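Local coordinates for UPF0255 protein frsA (Vibrio vulnificus, PDB 4I4C), which probably hydrolyses carboxylic esters to an alcohol and a carboxylate, at residues Glu22-Thr27 with Glu84-Thr89; Gln28-Ser33 with Lys326-Ile331; Ser77-Thr82 with Gly92-Asn97; Val227-Val232 with Arg246-Val251. All coordinates share one frame; numbering follows the deposited sequence.

Contact 1: Glu22-Thr27 with Glu84-Thr89; sequences ETSALT and EQWLDT
Glu22 turns toward Thr89 with CG anti to the backbone N (chi1 -167°). A bend at chi2 of -86° then places CD 3.5 Å from Thr89 CB. In Thr89, CG2 is anti to the carbonyl carbon. This methyl lies 3.5 Å from Glu22 OE2 and 3.3 Å from Ser24 OG. The Glu22 and Thr89 side chains cross obliquely, in van der Waals contact. The motif on the first side is an N-cap, with Glu22 just before the short, weakly bonded helix 23-26. Ser24 N donates to Glu22 OE2 almost straight (174°), from above the carboxylate plane. Ser24 OG donates to the syn lone pair of Glu22 OE1 at 2.5 Å. OE1 also bonds Thr82 OG1, so several partners fix the rotation of the carboxylate. On the second side, Trp86 to Thr89 form a type I beta turn. Trp86 O accepts from both Thr89 N and Thr89 OG1, the latter at 3.0 Å. Ser24 CB approaches the Trp86 ring obliquely, 4.3 Å from CZ3. A water lies 2.6 Å from Glu22 OE2, can donate to Thr23 OG1, and only weakly reaches Asp88 O across the contact.

Contact 2: Gln28-Ser33 with Lys326-Ile331; sequences QYMPTS and KSVVDI
The Tyr29 ring has Val329 over one face. Val329 CG2 sits 4.1 Å above the ring plane, offset toward the rim. Ile331 CG1 meets the same ring obliquely near CE2. Tyr29 runs alongside Val329 in the same direction, with Tyr29 CD2 3.5 Å from Val329 CB. The ring also touches Leu317 and Leu37, and its OH bonds Asp318. The motif is a small parallel two-stranded sheet. Strand 28-29 pairs with strand 328-329, far apart in sequence, and each strand leads into a helix. Val329 N donates to Gln28 O at 2.8 Å, and Met30 N donates to Val329 O at 3.0 Å. These two bonds flank the bridge between Tyr29 and Val329.

The face that carries Gln28 and Val328 is more exposed. There Met30 is bent at chi2 and chi3, and its SD lies 3.7 Å from Val328 CG2. Near Ser327, a water accepts from Gln28 N and donates to Ser327 O.

Met30 and Asp330 hold the N-cap positions of helices 31-44 and 331-337. Asp330 OD2 caps Ser333 N. The other carboxylate oxygen, Asp330 OD1, accepts from a water at 2.7 Å. That water also bonds Thr32 OG1 and Ser33 OG, so it ties the two helix starts together. A direct bond joins them as well: Ile331 N donates to Ser33 OG at 2.8 Å, almost straight at 175°. The same Ser33 OG rests 3.3 Å from Ile331 CG1.

Contact 3: Ser77-Thr82 with Gly92-Asn97; sequences SKHSRT and GYHSGN
Two histidines meet here edge to face, with His79 ND1 and His94 ND1 3.1 Å apart. The ring planes stand at 76° and the centroids are 4.2 Å apart. His94 turns its ND1-CE1 edge to one face of His79, with CE1 3.1 Å above that plane and offset toward the rim. The two side chains reach toward each other tip to tip. His94 chi1 is 56°, which sets CG between the backbone N and the carbonyl carbon. His79 is held by a bond in its own ring plane: ND1 donates to Ser95 O at 3.0 Å and 161°. His94 NE2 is bonded to Met91 O.

Both segments belong to the long loop between helices 64-75 and 98-114. His94 to Asn97 form a type II beta turn, and Asn97 is the N-cap of helix 98-114. Gly96 takes the positive-phi third position of the turn. Its lack of a side chain lets Ser77 CB sit 3.5 Å from Gly96 CA. Ser77 OG accepts from His79 N, which makes an ST turn. A water joins Ser77 OG, at 2.7 Å, to Ser95 OG. Arg81 NH1 and NH2 grip Ser77 O end-on, both from the same face of the carbonyl plane.

Contact 4: Val227-Val232 with Arg246-Val251; sequences VDMPSV and RLHQAV
Val227 packs against the His248 ring. Its CB is 3.8 Å from His248 NE2, and its CG1 makes an off-centre CH-pi contact, 4.3 Å from the ring centroid. The two side chains run antiparallel past one another. Val227 CG2 also reaches Val251 CG2 at 4.2 Å. In the alpha/beta-hydrolase fold this loop follows strand 223-226 and leads toward helix 246-254, which packs beside it. His248 NE2 is bonded to Ser199 OG. Ser199 OG also bonds Val227 O, so one hydroxyl links both sides. Next comes Asp228. Its carboxylate bonds Gln206 and the backbone of Tyr234, while the backbone O of Asp228 lies 3.8 Å from Leu247 CD1. Met229 is bent at chi2 and chi3. Its SD comes 3.7 Å from His248 CE1, an oblique sulfur-aromatic contact in which the side chains cross at about a right angle. Met229 also touches Phe273, a residue of the hexanoic acid pocket. Pro230 starts the central pair of the type II beta turn from Met229 to Val232. The Arg246 guanidinium bonds Pro239 O and Asp243 O and makes a salt bridge to Glu176. Pro230 CG touches Leu247 CD1 at 3.8 Å and Arg246 NH1 at 3.9 Å.

Overall arrangement
Contacts 1 and 4 are buried, contact 2 is partly buried, and contact 3 lies at the surface. Contacts 1 and 3 share the loop between helices 64-75 and 98-114, and several hydrogen bonds join them directly. Contact 2 continues the chain from contact 1, and the two touch where Thr27 CG2 meets Val329 CG2, 3.6 Å apart. Contact 4 lies apart, beside the main sheet; its centre is about 36 Å from that of contact 3. Neither contact 1 nor contact 4 has a direct hydrogen bond between its segments. Contact 1 sets a capping carboxylate against a threonine methyl; contact 4 is largely apolar. Contact 2 uses strand pairing and helix caps. Contact 3 pairs two histidine rings, with a ring-to-backbone hydrogen bond and bridging water.

Contact 1: Glu22-Thr27 with Glu84-Thr89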
loop_
_atom_site.group_PDB
_atom_site.type_symbol
_atom_site.label_atom_id
_atom_site.label_comp_id
_atom_site.label_asym_id
_atom_site.label_seq_id
_atom_site.Cartn_x
_atom_site.Cartn_y
_atom_site.Cartn_z
ATOM N N GLU A 22 14.898 -14.498 -10.298
ATOM C CA GLU A 22 13.854 -13.615 -10.797
ATOM C C GLU A 22 12.558 -13.737 -9.995
ATOM O O GLU A 22 12.121 -14.841 -9.648
ATOM C CB GLU A 22 13.586 -13.873 -12.275
ATOM C CG GLU A 22 12.751 -12.792 -12.948
ATOM C CD GLU A 22 11.248 -13.015 -12.802
ATOM O OE1 GLU A 22 10.799 -14.177 -12.944
ATOM O OE2 GLU A 22 10.516 -12.025 -12.553
ATOM N N THR A 23 11.952 -12.581 -9.749
ATOM C CA THR A 23 10.743 -12.421 -8.931
ATOM C C THR A 23 9.667 -13.481 -9.128
ATOM O O THR A 23 9.230 -14.106 -8.159
ATOM C CB THR A 23 10.121 -11.024 -9.154
ATOM O OG1 THR A 23 11.141 -10.029 -8.996
ATOM C CG2 THR A 23 8.997 -10.746 -8.147
ATOM N N SER A 24 9.234 -13.692 -10.366
ATOM C CA SER A 24 8.151 -14.643 -10.604
ATOM C C SER A 24 8.511 -16.110 -10.289
ATOM O O SER A 24 7.638 -16.969 -10.260
ATOM C CB SER A 24 7.575 -14.503 -12.015
ATOM O OG SER A 24 8.446 -15.033 -13.010
ATOM N N ALA A 25 9.787 -16.378 -10.027
ATOM C CA ALA A 25 10.274 -17.742 -9.851
ATOM C C ALA A 25 10.564 -18.019 -8.385
ATOM O O ALA A 25 10.872 -19.143 -8.005
ATOM C CB ALA A 25 11.554 -17.968 -10.703
ATOM N N LEU A 26 10.457 -16.987 -7.559
ATOM C CA LEU A 26 10.851 -17.101 -6.157
ATOM C C LEU A 26 9.985 -18.030 -5.313
ATOM O O LEU A 26 10.488 -18.882 -4.581
ATOM C CB LEU A 26 10.908 -15.717 -5.529
ATOM C CG LEU A 26 12.078 -14.888 -6.072
ATOM C CD1 LEU A 26 11.982 -13.469 -5.571
ATOM C CD2 LEU A 26 13.418 -15.512 -5.677
ATOM N N THR A 27 8.677 -17.856 -5.411
ATOM C CA THR A 27 7.761 -18.562 -4.538
ATOM C C THR A 27 7.682 -20.016 -4.953
ATOM O O THR A 27 7.519 -20.326 -6.136
ATOM C CB THR A 27 6.373 -17.920 -4.589
ATOM O OG1 THR A 27 6.498 -16.517 -4.321
ATOM C CG2 THR A 27 5.430 -18.553 -3.567
ATOM N N GLU A 84 8.285 -16.213 -21.187
ATOM C CA GLU A 84 8.255 -15.224 -22.260
ATOM C C GLU A 84 6.873 -14.582 -22.437
ATOM O O GLU A 84 6.766 -13.502 -23.006
ATOM C CB GLU A 84 8.779 -15.809 -23.581
ATOM C CG GLU A 84 10.270 -16.221 -23.559
ATOM C CD GLU A 84 11.238 -15.045 -23.467
ATOM O OE1 GLU A 84 10.913 -13.947 -23.979
ATOM O OE2 GLU A 84 12.334 -15.222 -22.885
ATOM N N GLN A 85 5.824 -15.235 -21.938
ATOM C CA GLN A 85 4.485 -14.628 -21.950
ATOM C C GLN A 85 4.461 -13.369 -21.082
ATOM O O GLN A 85 3.727 -12.419 -21.362
ATOM C CB GLN A 85 3.429 -15.615 -21.434
ATOM C CG GLN A 85 1.990 -15.102 -21.553
ATOM C CD GLN A 85 0.957 -16.067 -20.983
ATOM O OE1 GLN A 85 0.955 -17.252 -21.318
ATOM N NE2 GLN A 85 0.072 -15.561 -20.110
ATOM N N TRP A 86 5.262 -13.385 -20.021
ATOM C CA TRP A 86 5.290 -12.310 -19.035
ATOM C C TRP A 86 6.462 -11.354 -19.270
ATOM O O TRP A 86 7.594 -11.643 -18.901
ATOM C CB TRP A 86 5.341 -12.908 -17.620
ATOM C CG TRP A 86 4.050 -13.593 -17.200
ATOM C CD1 TRP A 86 2.823 -13.469 -17.791
ATOM C CD2 TRP A 86 3.876 -14.508 -16.113
ATOM N NE1 TRP A 86 1.891 -14.234 -17.124
ATOM C CE2 TRP A 86 2.513 -14.884 -16.093
ATOM C CE3 TRP A 86 4.736 -15.045 -15.150
ATOM C CZ2 TRP A 86 1.998 -15.767 -15.150
ATOM C CZ3 TRP A 86 4.218 -15.931 -14.216
ATOM C CH2 TRP A 86 2.868 -16.283 -14.224
ATOM N N LEU A 87 6.165 -10.207 -19.874
ATOM C CA LEU A 87 7.184 -9.257 -20.324
ATOM C C LEU A 87 8.118 -8.741 -19.230
ATOM O O LEU A 87 9.287 -8.463 -19.485
ATOM C CB LEU A 87 6.526 -8.092 -21.073
ATOM C CG LEU A 87 5.713 -8.552 -22.281
ATOM C CD1 LEU A 87 4.971 -7.407 -22.940
ATOM C CD2 LEU A 87 6.618 -9.267 -23.284
ATOM N N ASP A 88 7.606 -8.624 -18.013
ATOM C CA ASP A 88 8.389 -8.134 -16.879
ATOM C C ASP A 88 9.269 -9.193 -16.191
ATOM O O ASP A 88 9.799 -8.945 -15.104
ATOM C CB ASP A 88 7.462 -7.499 -15.840
ATOM C CG ASP A 88 6.322 -8.419 -15.437
ATOM O OD1 ASP A 88 5.790 -9.119 -16.325
ATOM O OD2 ASP A 88 5.975 -8.462 -14.231
ATOM N N THR A 89 9.458 -10.361 -16.798
ATOM C CA THR A 89 10.295 -11.369 -16.121
ATOM C C THR A 89 11.689 -11.611 -16.726
ATOM O O THR A 89 12.223 -12.708 -16.612
ATOM C CB THR A 89 9.571 -12.729 -15.902
ATOM O OG1 THR A 89 9.333 -13.376 -17.162
ATOM C CG2 THR A 89 8.228 -12.537 -15.135
HETATM O O HOH W 1 11.329 -9.577 -12.163
#

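Contact 2: Gln28-Ser33 with Lys326-Ile331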
loop_
_atom_site.group_PDB
_atom_site.type_symbol
_atom_site.label_atom_id
_atom_site.label_comp_id
_atom_site.label_asym_id
_atom_site.label_seq_id
_atom_site.Cartn_x
_atom_site.Cartn_y
_atom_site.Cartn_z
ATOM N N GLN A 28 7.805 -20.901 -3.968
ATOM C CA GLN A 28 7.748 -22.338 -4.207
ATOM C C GLN A 28 6.316 -22.825 -4.042
ATOM O O GLN A 28 5.659 -22.533 -3.038
ATOM C CB GLN A 28 8.659 -23.074 -3.226
ATOM C CG GLN A 28 10.130 -22.731 -3.377
ATOM C CD GLN A 28 10.724 -23.307 -4.651
ATOM O OE1 GLN A 28 11.007 -24.503 -4.733
ATOM N NE2 GLN A 28 10.899 -22.457 -5.659
ATOM N N TYR A 29 5.829 -23.555 -5.036
ATOM C CA TYR A 29 4.481 -24.109 -4.984
ATOM C C TYR A 29 4.535 -25.630 -5.046
ATOM O O TYR A 29 5.394 -26.201 -5.721
ATOM C CB TYR A 29 3.640 -23.586 -6.150
ATOM C CG TYR A 29 3.225 -22.138 -6.020
ATOM C CD1 TYR A 29 4.048 -21.105 -6.471
ATOM C CD2 TYR A 29 2.000 -21.806 -5.446
ATOM C CE1 TYR A 29 3.650 -19.768 -6.350
ATOM C CE2 TYR A 29 1.602 -20.504 -5.317
ATOM C CZ TYR A 29 2.419 -19.484 -5.771
ATOM O OH TYR A 29 1.984 -18.185 -5.619
ATOM N N MET A 30 3.609 -26.283 -4.358
ATOM C CA MET A 30 3.468 -27.730 -4.468
ATOM C C MET A 30 3.108 -28.055 -5.914
ATOM O O MET A 30 2.461 -27.246 -6.575
ATOM C CB MET A 30 2.372 -28.224 -3.529
ATOM C CG MET A 30 2.663 -28.019 -2.039
ATOM S SD MET A 30 4.173 -28.835 -1.470
ATOM C CE MET A 30 3.975 -30.452 -2.192
ATOM N N PRO A 31 3.543 -29.226 -6.415
ATOM C CA PRO A 31 3.287 -29.579 -7.817
ATOM C C PRO A 31 1.808 -29.523 -8.209
ATOM O O PRO A 31 1.520 -29.093 -9.325
ATOM C CB PRO A 31 3.845 -31.004 -7.925
ATOM C CG PRO A 31 4.985 -31.007 -6.913
ATOM C CD PRO A 31 4.400 -30.227 -5.749
ATOM N N THR A 32 0.893 -29.913 -7.321
ATOM C CA THR A 32 -0.535 -29.799 -7.635
ATOM C C THR A 32 -0.951 -28.324 -7.731
ATOM O O THR A 32 -1.828 -27.958 -8.500
ATOM C CB THR A 32 -1.424 -30.537 -6.622
ATOM O OG1 THR A 32 -1.102 -30.103 -5.293
ATOM C CG2 THR A 32 -1.213 -32.045 -6.742
ATOM N N SER A 33 -0.294 -27.471 -6.959
ATOM C CA SER A 33 -0.580 -26.053 -7.037
ATOM C C SER A 33 0.069 -25.405 -8.263
ATOM O O SER A 33 -0.480 -24.447 -8.810
ATOM C CB SER A 33 -0.179 -25.349 -5.737
ATOM O OG SER A 33 -1.250 -25.382 -4.812
ATOM N N LYS A 326 4.957 -18.110 4.228
ATOM C CA LYS A 326 4.904 -19.493 3.776
ATOM C C LYS A 326 6.181 -19.869 3.024
ATOM O O LYS A 326 6.709 -19.088 2.231
ATOM C CB LYS A 326 3.647 -19.750 2.936
ATOM C CG LYS A 326 2.362 -19.405 3.670
ATOM C CD LYS A 326 1.198 -20.241 3.216
ATOM C CE LYS A 326 0.155 -20.357 4.328
ATOM N NZ LYS A 326 -0.987 -21.247 3.947
ATOM N N SER A 327 6.690 -21.058 3.315
ATOM C CA SER A 327 7.897 -21.566 2.679
ATOM C C SER A 327 7.532 -22.157 1.331
ATOM O O SER A 327 8.200 -21.926 0.330
ATOM C CB SER A 327 8.546 -22.643 3.552
ATOM O OG SER A 327 8.910 -22.128 4.823
ATOM N N VAL A 328 6.450 -22.917 1.315
ATOM C CA VAL A 328 5.993 -23.545 0.097
ATOM C C VAL A 328 4.485 -23.435 0.126
ATOM O O VAL A 328 3.871 -23.509 1.188
ATOM C CB VAL A 328 6.487 -25.017 -0.015
ATOM C CG1 VAL A 328 6.019 -25.835 1.165
ATOM C CG2 VAL A 328 6.056 -25.658 -1.341
ATOM N N VAL A 329 3.883 -23.229 -1.034
ATOM C CA VAL A 329 2.474 -22.880 -1.066
ATOM C C VAL A 329 1.580 -23.983 -1.574
ATOM O O VAL A 329 1.821 -24.558 -2.638
ATOM C CB VAL A 329 2.219 -21.642 -1.951
ATOM C CG1 VAL A 329 0.754 -21.197 -1.847
ATOM C CG2 VAL A 329 3.135 -20.531 -1.550
ATOM N N ASP A 330 0.541 -24.267 -0.799
ATOM C CA ASP A 330 -0.613 -24.988 -1.295
ATOM C C ASP A 330 -1.742 -23.976 -1.457
ATOM O O ASP A 330 -2.202 -23.404 -0.481
ATOM C CB ASP A 330 -1.025 -26.089 -0.316
ATOM C CG ASP A 330 -2.126 -26.952 -0.868
ATOM O OD1 ASP A 330 -1.832 -28.090 -1.285
ATOM O OD2 ASP A 330 -3.283 -26.478 -0.902
ATOM N N ILE A 331 -2.173 -23.744 -2.693
ATOM C CA ILE A 331 -3.172 -22.712 -2.976
ATOM C C ILE A 331 -4.529 -23.003 -2.339
ATOM O O ILE A 331 -5.218 -22.091 -1.879
ATOM C CB ILE A 331 -3.338 -22.491 -4.501
ATOM C CG1 ILE A 331 -1.966 -22.196 -5.134
ATOM C CG2 ILE A 331 -4.332 -21.388 -4.779
ATOM C CD1 ILE A 331 -1.994 -21.909 -6.632
HETATM O O HOH W 2 8.064 -19.745 -1.119
HETATM O O HOH W 3 -1.333 -27.904 -3.945
#

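Contact 3: Ser77-Thr82 with Gly92-Asn97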
loop_
_atom_site.group_PDB
_atom_site.type_symbol
_atom_site.label_atom_id
_atom_site.label_comp_id
_atom_site.label_asym_id
_atom_site.label_seq_id
_atom_site.Cartn_x
_atom_site.Cartn_y
_atom_site.Cartn_z
ATOM N N SER A 77 12.698 -5.858 -24.286
ATOM C CA SER A 77 13.957 -6.541 -24.065
ATOM C C SER A 77 14.063 -7.872 -24.812
ATOM O O SER A 77 13.074 -8.604 -24.959
ATOM C CB SER A 77 14.215 -6.740 -22.583
ATOM O OG SER A 77 15.447 -7.405 -22.374
ATOM N N LYS A 78 15.277 -8.154 -25.294
ATOM C CA LYS A 78 15.588 -9.408 -25.983
ATOM C C LYS A 78 16.160 -10.418 -25.002
ATOM O O LYS A 78 16.337 -11.588 -25.333
ATOM C CB LYS A 78 16.602 -9.175 -27.105
ATOM C CG LYS A 78 16.172 -8.164 -28.148
ATOM C CD LYS A 78 14.992 -8.664 -28.957
ATOM C CE LYS A 78 14.938 -7.990 -30.319
ATOM N NZ LYS A 78 16.110 -8.367 -31.176
ATOM N N HIS A 79 16.452 -9.961 -23.792
ATOM C CA HIS A 79 16.983 -10.845 -22.766
ATOM C C HIS A 79 16.015 -11.938 -22.319
ATOM O O HIS A 79 14.791 -11.786 -22.399
ATOM C CB HIS A 79 17.506 -10.043 -21.583
ATOM C CG HIS A 79 18.814 -9.376 -21.861
ATOM N ND1 HIS A 79 19.079 -8.068 -21.514
ATOM C CD2 HIS A 79 19.930 -9.833 -22.477
ATOM C CE1 HIS A 79 20.309 -7.756 -21.888
ATOM N NE2 HIS A 79 20.846 -8.810 -22.475
ATOM N N SER A 80 16.585 -13.043 -21.849
ATOM C CA SER A 80 15.802 -14.216 -21.488
ATOM C C SER A 80 14.878 -13.939 -20.322
ATOM O O SER A 80 15.267 -13.300 -19.333
ATOM C CB SER A 80 16.711 -15.410 -21.161
ATOM O OG SER A 80 17.234 -15.989 -22.345
ATOM N N ARG A 81 13.653 -14.437 -20.450
ATOM C CA ARG A 81 12.625 -14.267 -19.431
ATOM C C ARG A 81 12.317 -15.600 -18.748
ATOM O O ARG A 81 12.444 -16.663 -19.360
ATOM C CB ARG A 81 11.357 -13.686 -20.067
ATOM C CG ARG A 81 11.553 -12.279 -20.607
ATOM C CD ARG A 81 10.264 -11.665 -21.131
ATOM N NE ARG A 81 10.455 -10.240 -21.392
ATOM C CZ ARG A 81 10.975 -9.779 -22.521
ATOM N NH1 ARG A 81 11.343 -10.649 -23.458
ATOM N NH2 ARG A 81 11.142 -8.471 -22.710
ATOM N N THR A 82 11.919 -15.542 -17.481
ATOM C CA THR A 82 11.469 -16.738 -16.777
ATOM C C THR A 82 10.315 -17.354 -17.554
ATOM O O THR A 82 10.241 -18.571 -17.719
ATOM C CB THR A 82 11.052 -16.415 -15.333
ATOM O OG1 THR A 82 12.154 -15.780 -14.669
ATOM C CG2 THR A 82 10.667 -17.683 -14.587
ATOM N N GLY A 92 17.691 -11.485 -14.050
ATOM C CA GLY A 92 18.978 -10.917 -13.675
ATOM C C GLY A 92 19.017 -9.403 -13.735
ATOM O O GLY A 92 18.220 -8.795 -14.442
ATOM N N TYR A 93 19.951 -8.797 -13.001
ATOM C CA TYR A 93 19.986 -7.346 -12.845
ATOM C C TYR A 93 20.697 -6.682 -14.013
ATOM O O TYR A 93 21.894 -6.417 -13.944
ATOM C CB TYR A 93 20.659 -6.956 -11.519
ATOM C CG TYR A 93 20.572 -5.475 -11.190
ATOM C CD1 TYR A 93 21.682 -4.654 -11.280
ATOM C CD2 TYR A 93 19.367 -4.901 -10.794
ATOM C CE1 TYR A 93 21.598 -3.307 -10.985
ATOM C CE2 TYR A 93 19.277 -3.560 -10.494
ATOM C CZ TYR A 93 20.392 -2.769 -10.590
ATOM O OH TYR A 93 20.299 -1.430 -10.296
ATOM N N HIS A 94 19.951 -6.411 -15.078
ATOM C CA HIS A 94 20.501 -5.759 -16.271
ATOM C C HIS A 94 19.355 -5.328 -17.170
ATOM O O HIS A 94 18.191 -5.515 -16.808
ATOM C CB HIS A 94 21.448 -6.688 -17.035
ATOM C CG HIS A 94 20.834 -7.993 -17.439
ATOM N ND1 HIS A 94 20.439 -8.264 -18.731
ATOM C CD2 HIS A 94 20.573 -9.113 -16.726
ATOM C CE1 HIS A 94 19.948 -9.488 -18.794
ATOM N NE2 HIS A 94 20.018 -10.026 -17.590
ATOM N N SER A 95 19.685 -4.752 -18.324
ATOM C CA SER A 95 18.684 -4.186 -19.230
ATOM C C SER A 95 17.460 -5.097 -19.428
ATOM O O SER A 95 17.585 -6.304 -19.646
ATOM C CB SER A 95 19.315 -3.838 -20.574
ATOM O OG SER A 95 19.352 -4.967 -21.425
ATOM N N GLY A 96 16.270 -4.521 -19.316
ATOM C CA GLY A 96 15.059 -5.313 -19.469
ATOM C C GLY A 96 14.471 -5.827 -18.164
ATOM O O GLY A 96 13.281 -6.105 -18.092
ATOM N N ASN A 97 15.297 -5.964 -17.133
ATOM C CA ASN A 97 14.811 -6.436 -15.833
ATOM C C ASN A 97 13.966 -5.350 -15.165
ATOM O O ASN A 97 14.308 -4.175 -15.227
ATOM C CB ASN A 97 15.985 -6.866 -14.938
ATOM C CG ASN A 97 15.572 -7.130 -13.475
ATOM O OD1 ASN A 97 15.572 -6.222 -12.646
ATOM N ND2 ASN A 97 15.271 -8.379 -13.161
HETATM O O HOH W 4 17.157 -5.350 -22.776
HETATM O O HOH W 5 18.070 -12.433 -18.733
#

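Contact 4: Val227-Val232 with Arg246-Val251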
loop_
_atom_site.group_PDB
_atom_site.type_symbol
_atom_site.label_atom_id
_atom_site.label_comp_id
_atom_site.label_asym_id
_atom_site.label_seq_id
_atom_site.Cartn_x
_atom_site.Cartn_y
_atom_site.Cartn_z
ATOM N N VAL A 227 1.983 4.182 8.372
ATOM C CA VAL A 227 2.304 2.950 9.064
ATOM C C VAL A 227 2.186 1.794 8.073
ATOM O O VAL A 227 1.282 1.791 7.230
ATOM C CB VAL A 227 1.322 2.684 10.242
ATOM C CG1 VAL A 227 1.759 1.457 11.023
ATOM C CG2 VAL A 227 1.222 3.891 11.175
ATOM N N ASP A 228 3.109 0.836 8.168
ATOM C CA ASP A 228 3.027 -0.429 7.441
ATOM C C ASP A 228 2.235 -1.493 8.220
ATOM O O ASP A 228 2.508 -1.748 9.398
ATOM C CB ASP A 228 4.437 -0.968 7.175
ATOM C CG ASP A 228 5.180 -0.196 6.082
ATOM O OD1 ASP A 228 4.619 -0.033 4.977
ATOM O OD2 ASP A 228 6.328 0.243 6.336
ATOM N N MET A 229 1.269 -2.119 7.551
ATOM C CA MET A 229 0.541 -3.273 8.090
ATOM C C MET A 229 1.532 -4.351 8.525
ATOM O O MET A 229 2.638 -4.419 7.986
ATOM C CB MET A 229 -0.367 -3.873 7.009
ATOM C CG MET A 229 -1.529 -3.008 6.589
ATOM S SD MET A 229 -2.820 -3.092 7.840
ATOM C CE MET A 229 -3.502 -4.714 7.488
ATOM N N PRO A 230 1.146 -5.203 9.489
ATOM C CA PRO A 230 2.029 -6.319 9.873
ATOM C C PRO A 230 2.441 -7.175 8.665
ATOM O O PRO A 230 1.569 -7.472 7.849
ATOM C CB PRO A 230 1.162 -7.134 10.839
ATOM C CG PRO A 230 0.208 -6.142 11.412
ATOM C CD PRO A 230 -0.057 -5.126 10.335
ATOM N N SER A 231 3.733 -7.517 8.572
ATOM C CA SER A 231 4.361 -8.340 7.504
ATOM C C SER A 231 4.848 -7.503 6.327
ATOM O O SER A 231 5.559 -8.002 5.443
ATOM C CB SER A 231 3.447 -9.459 6.994
ATOM O OG SER A 231 2.412 -8.928 6.181
ATOM N N VAL A 232 4.459 -6.229 6.327
ATOM C CA VAL A 232 4.784 -5.299 5.248
ATOM C C VAL A 232 5.857 -4.297 5.667
ATOM O O VAL A 232 5.768 -3.707 6.748
ATOM C CB VAL A 232 3.527 -4.492 4.827
ATOM C CG1 VAL A 232 3.891 -3.407 3.814
ATOM C CG2 VAL A 232 2.451 -5.408 4.274
ATOM N N ARG A 246 -3.492 -4.425 15.230
ATOM C CA ARG A 246 -2.537 -4.435 16.340
ATOM C C ARG A 246 -1.585 -3.238 16.411
ATOM O O ARG A 246 -1.468 -2.579 17.442
ATOM C CB ARG A 246 -1.680 -5.699 16.182
ATOM C CG ARG A 246 -1.257 -6.388 17.442
ATOM C CD ARG A 246 -1.033 -7.878 17.170
ATOM N NE ARG A 246 0.307 -8.215 16.678
ATOM C CZ ARG A 246 0.602 -8.523 15.418
ATOM N NH1 ARG A 246 -0.350 -8.523 14.489
ATOM N NH2 ARG A 246 1.855 -8.836 15.084
ATOM N N LEU A 247 -0.867 -2.998 15.317
ATOM C CA LEU A 247 0.194 -2.004 15.307
ATOM C C LEU A 247 -0.387 -0.596 15.287
ATOM O O LEU A 247 0.145 0.321 15.912
ATOM C CB LEU A 247 1.128 -2.232 14.105
ATOM C CG LEU A 247 1.735 -3.624 13.890
ATOM C CD1 LEU A 247 2.713 -3.625 12.691
ATOM C CD2 LEU A 247 2.439 -4.130 15.130
ATOM N N HIS A 248 -1.499 -0.429 14.579
ATOM C CA HIS A 248 -2.179 0.864 14.546
ATOM C C HIS A 248 -2.738 1.292 15.906
ATOM O O HIS A 248 -2.755 2.487 16.242
ATOM C CB HIS A 248 -3.276 0.845 13.489
ATOM C CG HIS A 248 -2.757 0.621 12.104
ATOM N ND1 HIS A 248 -2.609 -0.636 11.563
ATOM C CD2 HIS A 248 -2.320 1.493 11.167
ATOM C CE1 HIS A 248 -2.117 -0.527 10.340
ATOM N NE2 HIS A 248 -1.938 0.753 10.074
ATOM N N GLN A 249 -3.189 0.313 16.687
ATOM C CA GLN A 249 -3.733 0.585 18.009
ATOM C C GLN A 249 -2.620 1.101 18.902
ATOM O O GLN A 249 -2.811 2.044 19.681
ATOM C CB GLN A 249 -4.337 -0.682 18.599
ATOM C CG GLN A 249 -4.836 -0.513 20.009
ATOM C CD GLN A 249 -6.088 -1.300 20.248
ATOM O OE1 GLN A 249 -6.162 -2.486 19.912
ATOM N NE2 GLN A 249 -7.099 -0.643 20.811
ATOM N N ALA A 250 -1.452 0.485 18.765
ATOM C CA ALA A 250 -0.276 0.874 19.535
ATOM C C ALA A 250 0.207 2.243 19.095
ATOM O O ALA A 250 0.634 3.047 19.921
ATOM C CB ALA A 250 0.846 -0.168 19.400
ATOM N N VAL A 251 0.154 2.510 17.795
ATOM C CA VAL A 251 0.538 3.823 17.291
ATOM C C VAL A 251 -0.475 4.866 17.779
ATOM O O VAL A 251 -0.102 5.984 18.142
ATOM C CB VAL A 251 0.644 3.856 15.747
ATOM C CG1 VAL A 251 0.817 5.278 15.263
ATOM C CG2 VAL A 251 1.819 3.000 15.254
#